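Long-range contact in aminopeptidase N family protein (Idiomarina loihiensis L2TR, PDB 4FGM), which probably acts as a zinc-dependent aminopeptidase of the M61 family, removing residues from the N-terminal end of peptides: residues G236-N241 / C272-H277. Numbering follows the deposited sequence.
With ZN (zinc ion), chain C; MAE (maleic acid), chain B.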
ATOM      1  N   GLY A 236      -1.095   4.595   0.676  1.00 42.09           N
ATOM      2  CA  GLY A 236      -2.525   4.550   0.904  1.00 44.00           C
ATOM      3  C   GLY A 236      -2.874   3.446   1.880  1.00 46.54           C
ATOM      4  O   GLY A 236      -2.141   2.468   2.010  1.00 52.29           O
ATOM      5  N   LEU A 237      -3.984   3.618   2.587  1.00 48.05           N
ATOM      6  CA  LEU A 237      -4.446   2.620   3.543  1.00 44.42           C
ATOM      7  C   LEU A 237      -5.949   2.464   3.360  1.00 39.41           C
ATOM      8  O   LEU A 237      -6.701   3.429   3.439  1.00 37.73           O
ATOM      9  CB  LEU A 237      -4.123   3.040   4.983  1.00 41.14           C
ATOM     10  CG  LEU A 237      -4.457   1.988   6.050  1.00 46.41           C
ATOM     11  CD1 LEU A 237      -3.827   0.650   5.669  1.00 46.39           C
ATOM     12  CD2 LEU A 237      -3.962   2.446   7.407  1.00 38.71           C
ATOM     13  N   GLU A 238      -6.373   1.238   3.093  1.00 37.45           N
ATOM     14  CA  GLU A 238      -7.776   0.938   2.869  1.00 35.88           C
ATOM     15  C   GLU A 238      -8.602   0.943   4.145  1.00 41.57           C
ATOM     16  O   GLU A 238      -8.087   0.698   5.235  1.00 44.19           O
ATOM     17  CB  GLU A 238      -7.917  -0.434   2.212  1.00 32.98           C
ATOM     18  CG  GLU A 238      -7.534  -1.587   3.122  1.00 33.10           C
ATOM     19  CD  GLU A 238      -6.039  -1.817   3.191  1.00 44.52           C
ATOM     20  OE1 GLU A 238      -5.269  -0.909   2.811  1.00 52.02           O
ATOM     21  OE2 GLU A 238      -5.633  -2.909   3.635  1.00 41.44           O
ATOM     22  N   HIS A 239      -9.894   1.213   3.984  1.00 39.58           N
ATOM     23  CA  HIS A 239     -10.843   1.222   5.093  1.00 37.73           C
ATOM     24  C   HIS A 239     -12.213   0.826   4.540  1.00 38.88           C
ATOM     25  O   HIS A 239     -12.435   0.880   3.321  1.00 37.88           O
ATOM     26  CB  HIS A 239     -10.860   2.600   5.759  1.00 36.35           C
ATOM     27  CG  HIS A 239      -9.570   2.941   6.432  1.00 38.77           C
ATOM     28  ND1 HIS A 239      -9.122   2.282   7.558  1.00 38.54           N
ATOM     29  CD2 HIS A 239      -8.590   3.813   6.093  1.00 36.01           C
ATOM     30  CE1 HIS A 239      -7.921   2.729   7.882  1.00 35.74           C
ATOM     31  NE2 HIS A 239      -7.575   3.659   7.009  1.00 34.36           N
ATOM     32  N   ARG A 240     -13.120   0.411   5.425  1.00 41.75           N
ATOM     33  CA  ARG A 240     -14.439  -0.047   5.001  1.00 41.70           C
ATOM     34  C   ARG A 240     -15.243   0.892   4.114  1.00 43.67           C
ATOM     35  O   ARG A 240     -15.926   0.429   3.211  1.00 42.97           O
ATOM     36  CB  ARG A 240     -15.271  -0.480   6.211  1.00 33.85           C
ATOM     37  CG  ARG A 240     -15.600   0.597   7.221  1.00 40.87           C
ATOM     38  CD  ARG A 240     -16.120  -0.051   8.489  1.00 38.73           C
ATOM     39  NE  ARG A 240     -15.047  -0.717   9.223  1.00 42.26           N
ATOM     40  CZ  ARG A 240     -15.233  -1.470  10.302  1.00 43.23           C
ATOM     41  NH1 ARG A 240     -16.456  -1.659  10.765  1.00 42.21           N
ATOM     42  NH2 ARG A 240     -14.200  -2.016  10.934  1.00 38.13           N
ATOM     43  N   ASN A 241     -15.169   2.199   4.335  1.00 37.48           N
ATOM     44  CA  ASN A 241     -15.926   3.102   3.472  1.00 36.73           C
ATOM     45  C   ASN A 241     -15.132   4.361   3.113  1.00 42.42           C
ATOM     46  O   ASN A 241     -15.694   5.400   2.746  1.00 46.24           O
ATOM     47  CB  ASN A 241     -17.274   3.451   4.120  1.00 31.07           C
ATOM     48  CG  ASN A 241     -17.143   4.417   5.292  1.00 41.99           C
ATOM     49  OD1 ASN A 241     -16.084   4.519   5.917  1.00 44.18           O
ATOM     50  ND2 ASN A 241     -18.237   5.126   5.602  1.00 37.46           N
ATOM     51  N   CYS A 272      -7.757   2.905  -7.295  1.00 44.00           N
ATOM     52  CA  CYS A 272      -8.371   1.658  -7.717  1.00 43.68           C
ATOM     53  C   CYS A 272      -7.978   0.533  -6.757  1.00 43.27           C
ATOM     54  O   CYS A 272      -8.776  -0.353  -6.454  1.00 44.27           O
ATOM     55  CB  CYS A 272      -7.908   1.316  -9.132  1.00 43.91           C
ATOM     56  SG  CYS A 272      -8.643  -0.162  -9.822  1.00 46.34           S
ATOM     57  N   HIS A 273      -6.737   0.590  -6.283  1.00 43.05           N
ATOM     58  CA  HIS A 273      -6.195  -0.405  -5.371  1.00 39.46           C
ATOM     59  C   HIS A 273      -6.889  -0.355  -3.996  1.00 45.79           C
ATOM     60  O   HIS A 273      -7.322  -1.385  -3.459  1.00 40.68           O
ATOM     61  CB  HIS A 273      -4.687  -0.170  -5.211  1.00 39.25           C
ATOM     62  CG  HIS A 273      -3.994  -1.189  -4.362  1.00 45.63           C
ATOM     63  ND1 HIS A 273      -3.293  -2.248  -4.898  1.00 51.85           N
ATOM     64  CD2 HIS A 273      -3.897  -1.314  -3.018  1.00 45.67           C
ATOM     65  CE1 HIS A 273      -2.791  -2.983  -3.921  1.00 51.92           C
ATOM     66  NE2 HIS A 273      -3.143  -2.439  -2.770  1.00 51.55           N
ATOM     67  N   GLU A 274      -7.000   0.840  -3.422  1.00 38.27           N
ATOM     68  CA  GLU A 274      -7.624   0.963  -2.111  1.00 37.99           C
ATOM     69  C   GLU A 274      -9.116   0.638  -2.165  1.00 40.84           C
ATOM     70  O   GLU A 274      -9.651  -0.021  -1.273  1.00 43.11           O
ATOM     71  CB  GLU A 274      -7.408   2.373  -1.558  1.00 39.31           C
ATOM     72  CG  GLU A 274      -5.942   2.812  -1.461  1.00 39.42           C
ATOM     73  CD  GLU A 274      -5.041   1.777  -0.807  1.00 45.14           C
ATOM     74  OE1 GLU A 274      -5.528   0.995   0.032  1.00 53.41           O
ATOM     75  OE2 GLU A 274      -3.834   1.750  -1.119  1.00 48.58           O
ATOM     76  N   TYR A 275      -9.776   1.095  -3.227  1.00 42.03           N
ATOM     77  CA  TYR A 275     -11.206   0.863  -3.423  1.00 39.38           C
ATOM     78  C   TYR A 275     -11.485  -0.640  -3.478  1.00 42.16           C
ATOM     79  O   TYR A 275     -12.391  -1.141  -2.809  1.00 42.05           O
ATOM     80  CB  TYR A 275     -11.667   1.524  -4.725  1.00 44.94           C
ATOM     81  CG  TYR A 275     -13.166   1.729  -4.840  1.00 46.05           C
ATOM     82  CD1 TYR A 275     -13.824   2.671  -4.045  1.00 38.95           C
ATOM     83  CD2 TYR A 275     -13.921   1.011  -5.777  1.00 45.65           C
ATOM     84  CE1 TYR A 275     -15.186   2.898  -4.184  1.00 38.38           C
ATOM     85  CE2 TYR A 275     -15.287   1.232  -5.923  1.00 40.11           C
ATOM     86  CZ  TYR A 275     -15.912   2.177  -5.129  1.00 39.28           C
ATOM     87  OH  TYR A 275     -17.251   2.428  -5.294  1.00 36.97           O
ATOM     88  N   PHE A 276     -10.696  -1.357  -4.270  1.00 38.52           N
ATOM     89  CA  PHE A 276     -10.850  -2.801  -4.410  1.00 42.88           C
ATOM     90  C   PHE A 276     -10.744  -3.472  -3.042  1.00 45.53           C
ATOM     91  O   PHE A 276     -11.454  -4.445  -2.741  1.00 45.46           O
ATOM     92  CB  PHE A 276      -9.752  -3.362  -5.313  1.00 43.71           C
ATOM     93  CG  PHE A 276     -10.006  -4.770  -5.778  1.00 45.32           C
ATOM     94  CD1 PHE A 276     -10.899  -5.018  -6.820  1.00 42.39           C
ATOM     95  CD2 PHE A 276      -9.382  -5.848  -5.161  1.00 45.87           C
ATOM     96  CE1 PHE A 276     -11.162  -6.317  -7.244  1.00 45.51           C
ATOM     97  CE2 PHE A 276      -9.638  -7.160  -5.579  1.00 49.18           C
ATOM     98  CZ  PHE A 276     -10.534  -7.394  -6.622  1.00 47.40           C
ATOM     99  N   HIS A 277      -9.849  -2.934  -2.216  1.00 36.64           N
ATOM    100  CA  HIS A 277      -9.622  -3.453  -0.866  1.00 38.76           C
ATOM    101  C   HIS A 277     -10.918  -3.404  -0.040  1.00 43.91           C
ATOM    102  O   HIS A 277     -11.048  -4.128   0.965  1.00 36.52           O
ATOM    103  CB  HIS A 277      -8.524  -2.655  -0.146  1.00 40.31           C
ATOM    104  CG  HIS A 277      -7.149  -3.227  -0.313  1.00 49.66           C
ATOM    105  ND1 HIS A 277      -6.876  -4.577  -0.198  1.00 53.22           N
ATOM    106  CD2 HIS A 277      -5.957  -2.625  -0.521  1.00 50.55           C
ATOM    107  CE1 HIS A 277      -5.578  -4.777  -0.323  1.00 48.38           C
ATOM    108  NE2 HIS A 277      -4.999  -3.607  -0.518  1.00 53.75           N
TER
HETATM  109 ZN    ZN C 602      -3.035  -3.275  -0.674  1.00 53.85          ZN
HETATM  110  C1  MAE B 601      -1.603  -1.664   0.913  1.00101.44           C
HETATM  111  O1  MAE B 601      -1.263  -2.860   1.218  1.00105.83           O
HETATM  112  O2  MAE B 601      -2.805  -1.446   0.636  1.00 98.85           O
HETATM  113  C2  MAE B 601      -0.559  -0.617   0.961  1.00101.18           C
HETATM  114  C3  MAE B 601       0.062  -0.035   1.985  1.00101.86           C
HETATM  115  C4  MAE B 601      -0.146  -0.313   3.402  1.00104.55           C
HETATM  116  O3  MAE B 601      -0.972  -1.114   3.880  1.00112.39           O
HETATM  117  O4  MAE B 601       0.626   0.306   4.163  1.00 99.53           O
HETATM  118  O   HOH W   1     -10.835   1.332   1.033  1.00 38.20           O
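G236 and E238, on the edge strand 235-238, face E274 and H277 on helix 262-277 in a buried contact that forms part of the zinc site and the maleic acid pocket. Strand and helix run nearly parallel, their short axes 17° apart, and E238 and E274 stand level, CA to CA 5.0 Å. The carboxylate of E274 lies against the strand backbone, its OE2 3.6 Å from G236 C; glycine suits this place because a CB here would point toward the helix and come too close to E274 OE2. E238 turns its side chain toward the helix. Its CB meets H277 CB at 3.3 Å, and its carboxylate stacks over one face of the H277 ring, offset toward the rim, with the planes 17° apart. The bend at chi2 (-81°) carries CD over that ring. There E238 OE1 comes within 3.4 Å of E274 OE1, both of them acceptors. One water joins the backbones, accepting from H239 N and lying 2.9 Å from E274 O, to which it can donate.

Histidine suits 273 and 277 because one ring nitrogen can bind zinc while the other is held by the protein. NE2 of H277 binds the metal at 2.0 Å and NE2 of H273 also ligates it, while ND1 of H277 is hydrogen-bonded to N280 O and ND1 of H273 to D314 OD2. E307 and maleic acid O2 complete the zinc shell. One helical turn separates the two histidines, which brings both to the metal and sets E274 between them in sequence: the HExxH zinc-binding helix, flanked by an edge strand lining the cleft, as in gluzincin metallopeptidases.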